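Local coordinates for protein archease (Thermotoga maritima, PDB 1J5U) that probably activates the tRNA-splicing ligase complex by promoting guanylylation of its catalytic subunit RtcB, and binds a calcium ion, at residues I49-E54 against A85-K90; D75-I80 against T109-L114. One frame throughout, in Å; residues are numbered along the deposited sequence.

Interaction 1 (I49-E54 against A85-K90); sequences IVLDTE and APWRIK
Leu51 spreads its two methyl branches over Ala85 and Trp87, residues two apart on one strand. CD2 lies 3.8 Å from Ala85 CB, and CD1 approaches Trp87 CD1 at 3.8 Å, meeting the indole obliquely. Ile49 joins from the same side of its own chain: its CG2, anti to the backbone N, comes 4.0 Å from Ala85 CB; the Ala85 methyl is therefore touched by both Leu51 and Ile49. The backbones do not pair here, since the nearest CA atoms, Leu51 and Ala85, are 7.8 Å apart; the evidence is for purely apolar contact.

The indole also meets a neighbour on its own strand. Trp87 and Arg88 form a classic beta bulge against strand 95-105, with Trp87 psi at -52°, and Arg88 CG sits 3.4 Å above the plane of the Trp87 ring, over its centre. Arg88 then folds back, and its NH1 gives a bent hydrogen bond to Trp87 O (2.7 Å, 132° at the hydrogen), from above the carbonyl plane.

Strands 50-52 and 84-92 both pair antiparallel with 95-105, whose Arg101 touches Leu51 and makes a cation-pi contact with Trp87. Leu44 of helix 32-47 packs on both Ile49 and Ala85, while helix 66-81 reaches Ile49 through Ile80.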
loop_
_atom_site.group_PDB
_atom_site.type_symbol
_atom_site.label_atom_id
_atom_site.label_comp_id
_atom_site.label_asym_id
_atom_site.label_seq_id
_atom_site.Cartn_x
_atom_site.Cartn_y
_atom_site.Cartn_z
ATOM N N ILE A 49 8.344 -6.223 7.562
ATOM C CA ILE A 49 7.453 -7.254 8.061
ATOM C C ILE A 49 7.965 -8.664 7.824
ATOM O O ILE A 49 8.433 -8.996 6.743
ATOM C CB ILE A 49 6.035 -7.085 7.422
ATOM C CG1 ILE A 49 5.413 -5.798 7.944
ATOM C CG2 ILE A 49 5.136 -8.288 7.742
ATOM C CD1 ILE A 49 4.163 -5.338 7.202
ATOM N N VAL A 50 7.898 -9.483 8.864
ATOM C CA VAL A 50 8.305 -10.883 8.767
ATOM C C VAL A 50 6.988 -11.619 8.988
ATOM O O VAL A 50 6.243 -11.317 9.927
ATOM C CB VAL A 50 9.339 -11.278 9.864
ATOM C CG1 VAL A 50 9.746 -12.742 9.700
ATOM C CG2 VAL A 50 10.577 -10.395 9.753
ATOM N N LEU A 51 6.691 -12.575 8.121
ATOM C CA LEU A 51 5.420 -13.283 8.207
ATOM C C LEU A 51 5.386 -14.643 8.893
ATOM O O LEU A 51 6.336 -15.414 8.822
ATOM C CB LEU A 51 4.843 -13.454 6.794
ATOM C CG LEU A 51 4.636 -12.198 5.942
ATOM C CD1 LEU A 51 4.146 -12.602 4.563
ATOM C CD2 LEU A 51 3.638 -11.285 6.616
ATOM N N ASP A 52 4.271 -14.922 9.559
ATOM C CA ASP A 52 4.059 -16.227 10.169
ATOM C C ASP A 52 3.312 -16.984 9.065
ATOM O O ASP A 52 3.172 -16.474 7.947
ATOM C CB ASP A 52 3.191 -16.143 11.427
ATOM C CG ASP A 52 4.015 -15.996 12.710
ATOM O OD1 ASP A 52 5.109 -16.595 12.796
ATOM O OD2 ASP A 52 3.556 -15.300 13.649
ATOM N N THR A 53 2.807 -18.177 9.367
ATOM C CA THR A 53 2.130 -18.971 8.350
ATOM C C THR A 53 0.615 -18.859 8.284
ATOM O O THR A 53 0.034 -19.102 7.231
ATOM C CB THR A 53 2.468 -20.447 8.523
ATOM O OG1 THR A 53 1.979 -20.882 9.795
ATOM C CG2 THR A 53 3.973 -20.656 8.469
ATOM N N GLU A 54 -0.021 -18.508 9.399
ATOM C CA GLU A 54 -1.477 -18.411 9.450
ATOM C C GLU A 54 -1.994 -17.415 8.417
ATOM O O GLU A 54 -1.438 -16.323 8.252
ATOM C CB GLU A 54 -1.927 -18.018 10.860
ATOM C CG GLU A 54 -3.410 -17.837 11.019
ATOM C CD GLU A 54 -3.820 -17.473 12.434
ATOM O OE1 GLU A 54 -3.038 -16.795 13.138
ATOM O OE2 GLU A 54 -4.940 -17.846 12.837
ATOM N N ALA A 85 -0.752 -8.905 7.315
ATOM C CA ALA A 85 -0.144 -8.259 6.158
ATOM C C ALA A 85 -0.562 -8.872 4.817
ATOM O O ALA A 85 -0.679 -10.093 4.691
ATOM C CB ALA A 85 1.381 -8.293 6.296
ATOM N N PRO A 86 -0.820 -8.022 3.809
ATOM C CA PRO A 86 -1.213 -8.533 2.488
ATOM C C PRO A 86 -0.057 -9.380 1.943
ATOM O O PRO A 86 1.105 -8.983 2.006
ATOM C CB PRO A 86 -1.465 -7.253 1.680
ATOM C CG PRO A 86 -0.486 -6.248 2.323
ATOM C CD PRO A 86 -0.730 -6.544 3.806
ATOM N N TRP A 87 -0.369 -10.548 1.401
ATOM C CA TRP A 87 0.671 -11.439 0.903
ATOM C C TRP A 87 0.498 -11.858 -0.558
ATOM O O TRP A 87 1.431 -11.741 -1.377
ATOM C CB TRP A 87 0.735 -12.679 1.822
ATOM C CG TRP A 87 1.661 -13.766 1.354
ATOM C CD1 TRP A 87 3.006 -13.663 1.107
ATOM C CD2 TRP A 87 1.309 -15.125 1.092
ATOM N NE1 TRP A 87 3.507 -14.877 0.705
ATOM C CE2 TRP A 87 2.487 -15.792 0.686
ATOM C CE3 TRP A 87 0.109 -15.845 1.162
ATOM C CZ2 TRP A 87 2.502 -17.152 0.350
ATOM C CZ3 TRP A 87 0.121 -17.203 0.827
ATOM C CH2 TRP A 87 1.314 -17.840 0.427
ATOM N N ARG A 88 -0.690 -12.356 -0.888
ATOM C CA ARG A 88 -0.961 -12.777 -2.253
ATOM C C ARG A 88 -2.242 -12.135 -2.765
ATOM O O ARG A 88 -3.128 -11.790 -1.988
ATOM C CB ARG A 88 -1.066 -14.305 -2.327
ATOM C CG ARG A 88 0.295 -15.001 -2.195
ATOM C CD ARG A 88 1.116 -14.845 -3.480
ATOM N NE ARG A 88 2.494 -15.322 -3.353
ATOM C CZ ARG A 88 3.504 -14.595 -2.876
ATOM N NH1 ARG A 88 3.302 -13.345 -2.472
ATOM N NH2 ARG A 88 4.724 -15.116 -2.811
ATOM N N ILE A 89 -2.313 -11.966 -4.076
ATOM C CA ILE A 89 -3.471 -11.359 -4.704
ATOM C C ILE A 89 -3.888 -12.219 -5.880
ATOM O O ILE A 89 -3.069 -12.570 -6.745
ATOM C CB ILE A 89 -3.159 -9.934 -5.199
ATOM C CG1 ILE A 89 -2.586 -9.103 -4.038
ATOM C CG2 ILE A 89 -4.447 -9.298 -5.760
ATOM C CD1 ILE A 89 -1.967 -7.776 -4.460
ATOM N N LYS A 90 -5.173 -12.552 -5.905
ATOM C CA LYS A 90 -5.728 -13.406 -6.951
ATOM C C LYS A 90 -7.019 -12.810 -7.500
ATOM O O LYS A 90 -7.955 -12.555 -6.751
ATOM C CB LYS A 90 -5.983 -14.798 -6.357
ATOM C CG LYS A 90 -6.702 -15.795 -7.267
ATOM C CD LYS A 90 -6.912 -17.120 -6.516
ATOM C CE LYS A 90 -7.969 -17.973 -7.190
ATOM N NZ LYS A 90 -7.733 -18.014 -8.668
#

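Interaction 2 (D75-I80 against T109-L114); sequences DWILEI and TEIKAL
Ile77 points from its helix at the backbone of 111-114, and its two branches divide that target between them. CG2 takes the earlier half: it lies 3.6 Å from Ile111 O and 3.6 Å from Lys112 O, van der Waals contacts of a methyl with two successive carbonyl oxygens. The longer branch takes the later half, with CD1 3.6 Å from Ala113 CA and 3.7 Å from Leu114 N. With CG1 anti to the carbonyl carbon (chi1 -74°) and CD1 extended beyond it (chi2 159°), the side chain fits along the chain rather than end-on against one residue.

Between the two segments, side chain meets side chain only at Ile111, whose CG2 approaches Ile77 CD1 at 4.0 Å. The CB of Ala113 and that of Lys112 both turn away from the helix, which explains why their backbone, not their side chains, is what the isoleucine touches. Putting an alanine here removes both branches and would probably open a gap between helix and loop, leaving Ile111 CG2 without its apolar mate on the helix.

The amide of Leu114, though covered by a methyl, is satisfied by Asn74 OD1, three residues, about one turn, before Ile77. Lys112 and Ala113 form a classic beta bulge against Asp135, a calcium ligand, at the start of strand 113-124. Around the contact, Ile111 packs on Leu43 of helix 32-47 and Phe134 of strand 127-135, and Leu114 lies on Phe134 and on Phe69 and Val73 of helix 66-81; the contact joins helix 66-81 to the loop and first residues of 113-124, an outermost strand of the three-stranded sheet.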
loop_
_atom_site.group_PDB
_atom_site.type_symbol
_atom_site.label_atom_id
_atom_site.label_comp_id
_atom_site.label_asym_id
_atom_site.label_seq_id
_atom_site.Cartn_x
_atom_site.Cartn_y
_atom_site.Cartn_z
ATOM N N ASP A 75 -6.917 -0.078 3.502
ATOM C CA ASP A 75 -7.534 -1.127 4.287
ATOM C C ASP A 75 -6.439 -2.118 4.680
ATOM O O ASP A 75 -6.459 -2.649 5.776
ATOM C CB ASP A 75 -8.641 -1.852 3.524
ATOM C CG ASP A 75 -9.378 -2.821 4.427
ATOM O OD1 ASP A 75 -9.234 -4.045 4.275
ATOM O OD2 ASP A 75 -10.056 -2.330 5.336
ATOM N N TRP A 76 -5.460 -2.333 3.798
ATOM C CA TRP A 76 -4.345 -3.222 4.107
ATOM C C TRP A 76 -3.543 -2.682 5.298
ATOM O O TRP A 76 -3.036 -3.446 6.107
ATOM C CB TRP A 76 -3.378 -3.358 2.928
ATOM C CG TRP A 76 -3.918 -4.084 1.734
ATOM C CD1 TRP A 76 -5.112 -4.760 1.638
ATOM C CD2 TRP A 76 -3.292 -4.186 0.452
ATOM N NE1 TRP A 76 -5.264 -5.269 0.374
ATOM C CE2 TRP A 76 -4.160 -4.935 -0.376
ATOM C CE3 TRP A 76 -2.069 -3.720 -0.080
ATOM C CZ2 TRP A 76 -3.851 -5.231 -1.716
ATOM C CZ3 TRP A 76 -1.760 -4.023 -1.419
ATOM C CH2 TRP A 76 -2.652 -4.769 -2.217
ATOM N N ILE A 77 -3.389 -1.365 5.359
ATOM C CA ILE A 77 -2.673 -0.723 6.463
ATOM C C ILE A 77 -3.466 -0.948 7.773
ATOM O O ILE A 77 -2.882 -1.151 8.828
ATOM C CB ILE A 77 -2.486 0.785 6.176
ATOM C CG1 ILE A 77 -1.398 0.947 5.089
ATOM C CG2 ILE A 77 -2.113 1.540 7.472
ATOM C CD1 ILE A 77 -1.425 2.281 4.319
ATOM N N LEU A 78 -4.790 -0.930 7.685
ATOM C CA LEU A 78 -5.639 -1.160 8.857
ATOM C C LEU A 78 -5.398 -2.602 9.290
ATOM O O LEU A 78 -5.178 -2.872 10.469
ATOM C CB LEU A 78 -7.124 -0.944 8.521
ATOM C CG LEU A 78 -8.171 -1.236 9.622
ATOM C CD1 LEU A 78 -7.899 -0.390 10.897
ATOM C CD2 LEU A 78 -9.559 -0.923 9.077
ATOM N N GLU A 79 -5.411 -3.527 8.333
ATOM C CA GLU A 79 -5.167 -4.927 8.659
ATOM C C GLU A 79 -3.790 -5.107 9.275
ATOM O O GLU A 79 -3.604 -5.926 10.209
ATOM C CB GLU A 79 -5.299 -5.813 7.406
ATOM C CG GLU A 79 -6.749 -6.060 6.980
ATOM C CD GLU A 79 -7.532 -6.822 8.041
ATOM O OE1 GLU A 79 -6.912 -7.636 8.761
ATOM O OE2 GLU A 79 -8.762 -6.609 8.139
ATOM N N ILE A 80 -2.805 -4.372 8.752
ATOM C CA ILE A 80 -1.458 -4.491 9.299
ATOM C C ILE A 80 -1.496 -4.070 10.785
ATOM O O ILE A 80 -0.869 -4.715 11.625
ATOM C CB ILE A 80 -0.433 -3.630 8.507
ATOM C CG1 ILE A 80 -0.056 -4.350 7.198
ATOM C CG2 ILE A 80 0.860 -3.402 9.354
ATOM C CD1 ILE A 80 0.826 -3.531 6.270
ATOM N N THR A 109 9.931 1.334 9.329
ATOM C CA THR A 109 9.146 2.546 9.437
ATOM C C THR A 109 7.667 2.235 9.322
ATOM O O THR A 109 7.222 1.708 8.303
ATOM C CB THR A 109 9.514 3.529 8.310
ATOM O OG1 THR A 109 10.929 3.485 8.079
ATOM C CG2 THR A 109 9.113 4.937 8.689
ATOM N N GLU A 110 6.908 2.576 10.355
ATOM C CA GLU A 110 5.466 2.344 10.359
ATOM C C GLU A 110 4.766 3.273 9.368
ATOM O O GLU A 110 4.916 4.487 9.448
ATOM C CB GLU A 110 4.897 2.601 11.751
ATOM C CG GLU A 110 5.652 1.900 12.881
ATOM C CD GLU A 110 6.673 2.810 13.560
ATOM O OE1 GLU A 110 7.649 3.238 12.892
ATOM O OE2 GLU A 110 6.483 3.106 14.767
ATOM N N ILE A 111 4.007 2.712 8.431
ATOM C CA ILE A 111 3.293 3.537 7.476
ATOM C C ILE A 111 1.888 3.773 8.011
ATOM O O ILE A 111 1.163 2.819 8.321
ATOM C CB ILE A 111 3.233 2.866 6.077
ATOM C CG1 ILE A 111 4.626 2.883 5.440
ATOM C CG2 ILE A 111 2.230 3.584 5.188
ATOM C CD1 ILE A 111 4.721 2.160 4.086
ATOM N N LYS A 112 1.516 5.047 8.124
ATOM C CA LYS A 112 0.213 5.442 8.637
ATOM C C LYS A 112 -0.903 5.413 7.604
ATOM O O LYS A 112 -2.065 5.131 7.926
ATOM C CB LYS A 112 0.279 6.863 9.207
ATOM C CG LYS A 112 1.185 7.030 10.416
ATOM C CD LYS A 112 1.171 8.478 10.880
ATOM C CE LYS A 112 2.171 8.722 11.998
ATOM N NZ LYS A 112 2.335 10.191 12.234
ATOM N N ALA A 113 -0.567 5.739 6.365
ATOM C CA ALA A 113 -1.576 5.764 5.330
ATOM C C ALA A 113 -1.009 6.046 3.953
ATOM O O ALA A 113 0.098 6.589 3.814
ATOM C CB ALA A 113 -2.609 6.862 5.648
ATOM N N LEU A 114 -1.790 5.668 2.946
ATOM C CA LEU A 114 -1.466 6.013 1.579
ATOM C C LEU A 114 -2.285 7.297 1.435
ATOM O O LEU A 114 -3.461 7.324 1.817
ATOM C CB LEU A 114 -1.990 4.974 0.582
ATOM C CG LEU A 114 -1.917 5.442 -0.875
ATOM C CD1 LEU A 114 -0.448 5.655 -1.310
ATOM C CD2 LEU A 114 -2.576 4.378 -1.756
#

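How the interactions relate
Helix 66-81 ties the two contacts together, their centres being about 14 Å apart. While Ile77 serves interaction 2, Trp76 and Ile80 of the same helix pack on interaction 1: Trp76 CD2 lies 3.8 Å from Pro86 CB, Trp76 CH2 3.8 Å from Ile89 CD1, and Ile80 CG1 4.0 Å from Ala85 CA. The helix thus touches elements of both antiparallel sheets. Along the chain the segments alternate, and 75-80 leads into 85-90 through a short connection. The two differ in their distance from the calcium ion: in interaction 2 the side chain of Lys112 lies about 4 Å from the ion, whereas interaction 1 lies away from the metal site.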